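Long-range contact in hypothetical protein S4005 (Shigella flexneri 2a, PDB 1Z67), which is of unknown function but carries a homeodomain-like motif in an all-helical chain, a resemblance that leaves nucleic-acid binding possible but unproven: residues A[64-78]-A[89-101]. Residues are numbered along the deposited sequence; the frame is centred on the assembly and turned at random. Where two conformers were deposited one is given.
Sequences VSGEQLESALGTNAV and TSTASSLLAEQLP
Glu70 OE2 accepts a short bond of 2.6 Å from Thr75 OG1, met on the anti side of the carboxylate and 17° out of its plane, while Thr89 CG2 rests against the same oxygen at 3.8 Å. The extended Glu70 chain crosses the Thr89 side chain at about a right angle, which puts the Thr89 methyl beside the carboxylate; the Thr75 bond probably limits the rotation of that group. A water donates hydrogen bonds to Glu70 OE1 and Ser93 OG, a bridge that is less certain because its first bond is very short and Ser93 was modelled in two conformers. At the other end a second water joins the segments, accepting from Val64 N and donating to Ala97 O (2.9 Å). Between these waters the helices meet backbone to backbone: Gly66, without a side chain, brings its CA to 4.3 Å from Ser93 CA, and its CA-H faces Ser93 O. Helix 66-73, which begins with the Ser65–Gln68 capping box, crosses helix 89-101 at 100°, axes 8.1 Å apart at closest, illustrating how glycine permits close helix packing. Gly74, with positive phi, turns the chain directly into helix 75-85, and three successive helices, 66-73, 75-85 and 89-106, pack together, an arrangement that may correspond to the homeodomain-like motif reported for this protein. Farther in, Leu69 CD1 lies over the helix backbone, 3.4 Å from Ala97 N, and also against Leu96 CB; Leu42 of helix 35-44 touches Leu69 as well. Val78 is a knob in a hole formed by Thr89, Ala92, Ser93 and Leu96. Val78 CG1, anti to the backbone N (chi1 180°), reaches 3.5 Å from Thr89 O, and CG2 turns to Leu96 CD1. Beyond Val78 on the same helix, Asp80 and Gln83 bind a sodium ion, about 7 Å from the Thr89 side chain.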
loop_
_atom_site.group_PDB
_atom_site.type_symbol
_atom_site.label_atom_id
_atom_site.label_comp_id
_atom_site.label_asym_id
_atom_site.label_seq_id
_atom_site.Cartn_x
_atom_site.Cartn_y
_atom_site.Cartn_z
ATOM N N VAL A 64 2.136 -12.167 -0.665
ATOM C CA VAL A 64 0.707 -12.118 -0.374
ATOM C C VAL A 64 -0.021 -11.963 -1.702
ATOM O O VAL A 64 0.512 -11.345 -2.640
ATOM C CB VAL A 64 0.382 -10.939 0.612
ATOM C CG1 VAL A 64 0.650 -9.566 -0.024
ATOM C CG2 VAL A 64 -1.062 -11.003 1.191
ATOM N N SER A 65 -1.218 -12.537 -1.808
ATOM C CA SER A 65 -2.005 -12.394 -3.026
ATOM C C SER A 65 -2.951 -11.213 -2.947
ATOM O O SER A 65 -3.323 -10.771 -1.842
ATOM C CB SER A 65 -2.806 -13.664 -3.286
ATOM O OG SER A 65 -3.860 -13.793 -2.374
ATOM N N GLY A 66 -3.366 -10.705 -4.108
ATOM C CA GLY A 66 -4.413 -9.680 -4.149
ATOM C C GLY A 66 -5.681 -10.143 -3.445
ATOM O O GLY A 66 -6.311 -9.393 -2.697
ATOM N N GLU A 67 -6.054 -11.400 -3.655
ATOM C CA GLU A 67 -7.234 -11.958 -3.013
ATOM C C GLU A 67 -7.079 -11.909 -1.489
ATOM O O GLU A 67 -8.028 -11.554 -0.786
ATOM C CB GLU A 67 -7.404 -13.417 -3.480
ATOM C CG GLU A 67 -7.283 -13.630 -5.004
ATOM C CD GLU A 67 -5.843 -13.866 -5.483
ATOM O OE1 GLU A 67 -5.387 -15.039 -5.449
ATOM O OE2 GLU A 67 -5.178 -12.894 -5.918
ATOM N N GLN A 68 -5.883 -12.236 -0.989
ATOM C CA GLN A 68 -5.627 -12.229 0.468
ATOM C C GLN A 68 -5.784 -10.816 1.003
ATOM O O GLN A 68 -6.404 -10.595 2.043
ATOM C CB GLN A 68 -4.250 -12.782 0.798
ATOM C CG GLN A 68 -4.193 -14.294 0.794
ATOM C CD GLN A 68 -2.808 -14.815 1.050
ATOM O OE1 GLN A 68 -1.845 -14.409 0.400
ATOM N NE2 GLN A 68 -2.702 -15.761 1.973
ATOM N N LEU A 69 -5.268 -9.845 0.254
ATOM C CA LEU A 69 -5.408 -8.467 0.700
ATOM C C LEU A 69 -6.837 -7.965 0.610
ATOM O O LEU A 69 -7.281 -7.222 1.497
ATOM C CB LEU A 69 -4.491 -7.527 -0.099
ATOM C CG LEU A 69 -3.009 -7.662 0.230
ATOM C CD1 LEU A 69 -2.245 -6.610 -0.615
ATOM C CD2 LEU A 69 -2.768 -7.461 1.772
ATOM N N GLU A 70 -7.546 -8.284 -0.462
ATOM C CA GLU A 70 -8.950 -7.879 -0.516
ATOM C C GLU A 70 -9.723 -8.487 0.670
ATOM O O GLU A 70 -10.553 -7.803 1.261
ATOM C CB GLU A 70 -9.607 -8.253 -1.833
ATOM C CG GLU A 70 -10.941 -7.527 -2.039
ATOM C CD GLU A 70 -11.741 -8.008 -3.250
ATOM O OE1 GLU A 70 -11.153 -8.665 -4.147
ATOM O OE2 GLU A 70 -12.955 -7.707 -3.321
ATOM N N SER A 71 -9.376 -9.723 1.049
ATOM C CA SER A 71 -10.014 -10.421 2.184
ATOM C C SER A 71 -9.742 -9.697 3.494
ATOM O O SER A 71 -10.642 -9.490 4.288
ATOM C CB SER A 71 -9.549 -11.876 2.263
ATOM O OG SER A 71 -10.169 -12.655 1.253
ATOM N N ALA A 72 -8.502 -9.295 3.711
ATOM C CA ALA A 72 -8.136 -8.684 4.977
ATOM C C ALA A 72 -8.545 -7.219 5.083
ATOM O O ALA A 72 -8.974 -6.770 6.145
ATOM C CB ALA A 72 -6.642 -8.850 5.225
ATOM N N LEU A 73 -8.376 -6.476 3.994
ATOM C CA LEU A 73 -8.580 -5.031 3.981
ATOM C C LEU A 73 -10.004 -4.653 3.728
ATOM O O LEU A 73 -10.455 -3.553 4.078
ATOM C CB LEU A 73 -7.664 -4.349 2.949
ATOM C CG LEU A 73 -6.157 -4.440 3.181
ATOM C CD1 LEU A 73 -5.429 -3.664 2.107
ATOM C CD2 LEU A 73 -5.805 -3.892 4.586
ATOM N N GLY A 74 -10.701 -5.582 3.095
ATOM C CA GLY A 74 -12.084 -5.411 2.708
ATOM C C GLY A 74 -12.195 -4.931 1.273
ATOM O O GLY A 74 -11.353 -4.158 0.781
ATOM N N THR A 75 -13.255 -5.370 0.611
ATOM C CA THR A 75 -13.579 -4.944 -0.765
ATOM C C THR A 75 -13.781 -3.452 -0.930
ATOM O O THR A 75 -13.272 -2.868 -1.862
ATOM C CB THR A 75 -14.825 -5.693 -1.274
ATOM O OG1 THR A 75 -14.531 -7.092 -1.317
ATOM C CG2 THR A 75 -15.185 -5.206 -2.668
ATOM N N ASN A 76 -14.486 -2.806 0.002
ATOM C CA ASN A 76 -14.684 -1.367 -0.124
ATOM C C ASN A 76 -13.370 -0.583 -0.099
ATOM O O ASN A 76 -13.168 0.313 -0.915
ATOM C CB ASN A 76 -15.588 -0.858 0.981
ATOM C CG ASN A 76 -16.986 -1.328 0.816
ATOM O OD1 ASN A 76 -17.316 -2.010 -0.161
ATOM N ND2 ASN A 76 -17.833 -0.967 1.766
ATOM N N ALA A 77 -12.503 -0.923 0.858
ATOM C CA ALA A 77 -11.172 -0.284 0.959
ATOM C C ALA A 77 -10.384 -0.432 -0.348
ATOM O O ALA A 77 -9.802 0.539 -0.867
ATOM C CB ALA A 77 -10.375 -0.865 2.120
ATOM N N VAL A 78 -10.336 -1.650 -0.857
ATOM C CA VAL A 78 -9.566 -1.875 -2.089
ATOM C C VAL A 78 -10.211 -1.172 -3.285
ATOM O O VAL A 78 -9.507 -0.560 -4.098
ATOM C CB VAL A 78 -9.335 -3.369 -2.320
ATOM C CG1 VAL A 78 -8.547 -3.604 -3.601
ATOM C CG2 VAL A 78 -8.557 -3.929 -1.123
ATOM N N THR A 89 -11.329 -3.473 -8.932
ATOM C CA THR A 89 -10.869 -3.876 -7.599
ATOM C C THR A 89 -9.750 -4.914 -7.624
ATOM O O THR A 89 -8.803 -4.859 -6.822
ATOM C CB THR A 89 -12.075 -4.374 -6.772
ATOM O OG1 THR A 89 -12.991 -3.280 -6.611
ATOM C CG2 THR A 89 -11.625 -4.872 -5.402
ATOM N N SER A 90 -9.811 -5.830 -8.576
ATOM C CA SER A 90 -8.797 -6.859 -8.701
ATOM C C SER A 90 -7.450 -6.271 -9.131
ATOM O O SER A 90 -6.421 -6.616 -8.559
ATOM C CB SER A 90 -9.280 -7.914 -9.697
ATOM O OG SER A 90 -8.303 -8.909 -9.917
ATOM N N THR A 91 -7.450 -5.344 -10.077
ATOM C CA THR A 91 -6.201 -4.696 -10.458
ATOM C C THR A 91 -5.620 -3.925 -9.255
ATOM O O THR A 91 -4.412 -3.980 -8.987
ATOM C CB THR A 91 -6.475 -3.734 -11.607
ATOM O OG1 THR A 91 -6.916 -4.477 -12.742
ATOM C CG2 THR A 91 -5.204 -2.922 -12.005
ATOM N N ALA A 92 -6.477 -3.217 -8.515
ATOM C CA ALA A 92 -6.006 -2.512 -7.315
ATOM C C ALA A 92 -5.438 -3.471 -6.272
ATOM O O ALA A 92 -4.427 -3.162 -5.643
ATOM C CB ALA A 92 -7.123 -1.727 -6.744
ATOM N N SER A 93 -6.057 -4.638 -6.074
ATOM C CA SER A 93 -5.556 -5.591 -5.085
ATOM C C SER A 93 -4.211 -6.145 -5.532
ATOM O O SER A 93 -3.329 -6.407 -4.698
ATOM C CB SER A 93 -6.557 -6.686 -4.739
ATOM O OG SER A 93 -6.618 -7.638 -5.762
ATOM N N SER A 94 -4.051 -6.350 -6.841
ATOM C CA SER A 94 -2.782 -6.860 -7.346
ATOM C C SER A 94 -1.675 -5.811 -7.162
ATOM O O SER A 94 -0.556 -6.144 -6.775
ATOM C CB SER A 94 -2.904 -7.237 -8.815
ATOM O OG SER A 94 -3.675 -8.432 -8.988
ATOM N N LEU A 95 -1.997 -4.543 -7.384
ATOM C CA LEU A 95 -1.061 -3.428 -7.158
ATOM C C LEU A 95 -0.613 -3.425 -5.697
ATOM O O LEU A 95 0.587 -3.325 -5.394
ATOM C CB LEU A 95 -1.749 -2.109 -7.477
ATOM C CG LEU A 95 -1.002 -0.819 -7.106
ATOM C CD1 LEU A 95 0.248 -0.692 -7.930
ATOM C CD2 LEU A 95 -1.926 0.351 -7.317
ATOM N N LEU A 96 -1.584 -3.546 -4.793
ATOM C CA LEU A 96 -1.249 -3.596 -3.380
ATOM C C LEU A 96 -0.443 -4.815 -3.007
ATOM O O LEU A 96 0.430 -4.732 -2.147
ATOM C CB LEU A 96 -2.511 -3.517 -2.529
ATOM C CG LEU A 96 -3.211 -2.164 -2.483
ATOM C CD1 LEU A 96 -4.598 -2.346 -1.823
ATOM C CD2 LEU A 96 -2.416 -1.124 -1.723
ATOM N N ALA A 97 -0.708 -5.955 -3.631
ATOM C CA ALA A 97 0.021 -7.166 -3.285
ATOM C C ALA A 97 1.491 -7.009 -3.640
ATOM O O ALA A 97 2.346 -7.479 -2.886
ATOM C CB ALA A 97 -0.574 -8.401 -3.997
ATOM N N GLU A 98 1.769 -6.254 -4.715
ATOM C CA GLU A 98 3.180 -5.958 -5.073
ATOM C C GLU A 98 3.769 -4.857 -4.148
ATOM O O GLU A 98 4.889 -4.973 -3.632
ATOM C CB GLU A 98 3.247 -5.514 -6.542
ATOM C CG GLU A 98 4.610 -5.006 -6.999
ATOM C CD GLU A 98 4.661 -4.663 -8.482
ATOM O OE1 GLU A 98 3.661 -4.897 -9.187
ATOM O OE2 GLU A 98 5.709 -4.147 -8.939
ATOM N N GLN A 99 3.026 -3.768 -3.977
ATOM C CA GLN A 99 3.629 -2.571 -3.381
ATOM C C GLN A 99 3.502 -2.464 -1.866
ATOM O O GLN A 99 4.422 -1.925 -1.183
ATOM C CB GLN A 99 3.023 -1.329 -4.026
ATOM C CG GLN A 99 3.169 -1.274 -5.540
ATOM C CD GLN A 99 4.599 -1.254 -6.009
ATOM O OE1 GLN A 99 5.517 -0.953 -5.243
ATOM N NE2 GLN A 99 4.806 -1.530 -7.303
ATOM N N LEU A 100 2.377 -2.932 -1.315
ATOM C CA LEU A 100 2.183 -2.778 0.139
ATOM C C LEU A 100 3.301 -3.415 0.989
ATOM O O LEU A 100 3.724 -2.785 1.949
ATOM C CB LEU A 100 0.781 -3.223 0.552
ATOM C CG LEU A 100 0.411 -2.831 1.975
ATOM C CD1 LEU A 100 0.421 -1.308 2.208
ATOM C CD2 LEU A 100 -0.993 -3.418 2.255
ATOM N N PRO A 101 3.782 -4.637 0.650
ATOM C CA PRO A 101 4.860 -5.207 1.450
ATOM C C PRO A 101 6.118 -4.350 1.389
ATOM O O PRO A 101 6.797 -4.190 2.417
ATOM C CB PRO A 101 5.097 -6.592 0.824
ATOM C CG PRO A 101 3.809 -6.898 0.135
ATOM C CD PRO A 101 3.321 -5.574 -0.408
HETATM O O HOH W 1 3.546 -10.005 -2.285
HETATM O O HOH W 2 -9.004 -9.162 -5.396
#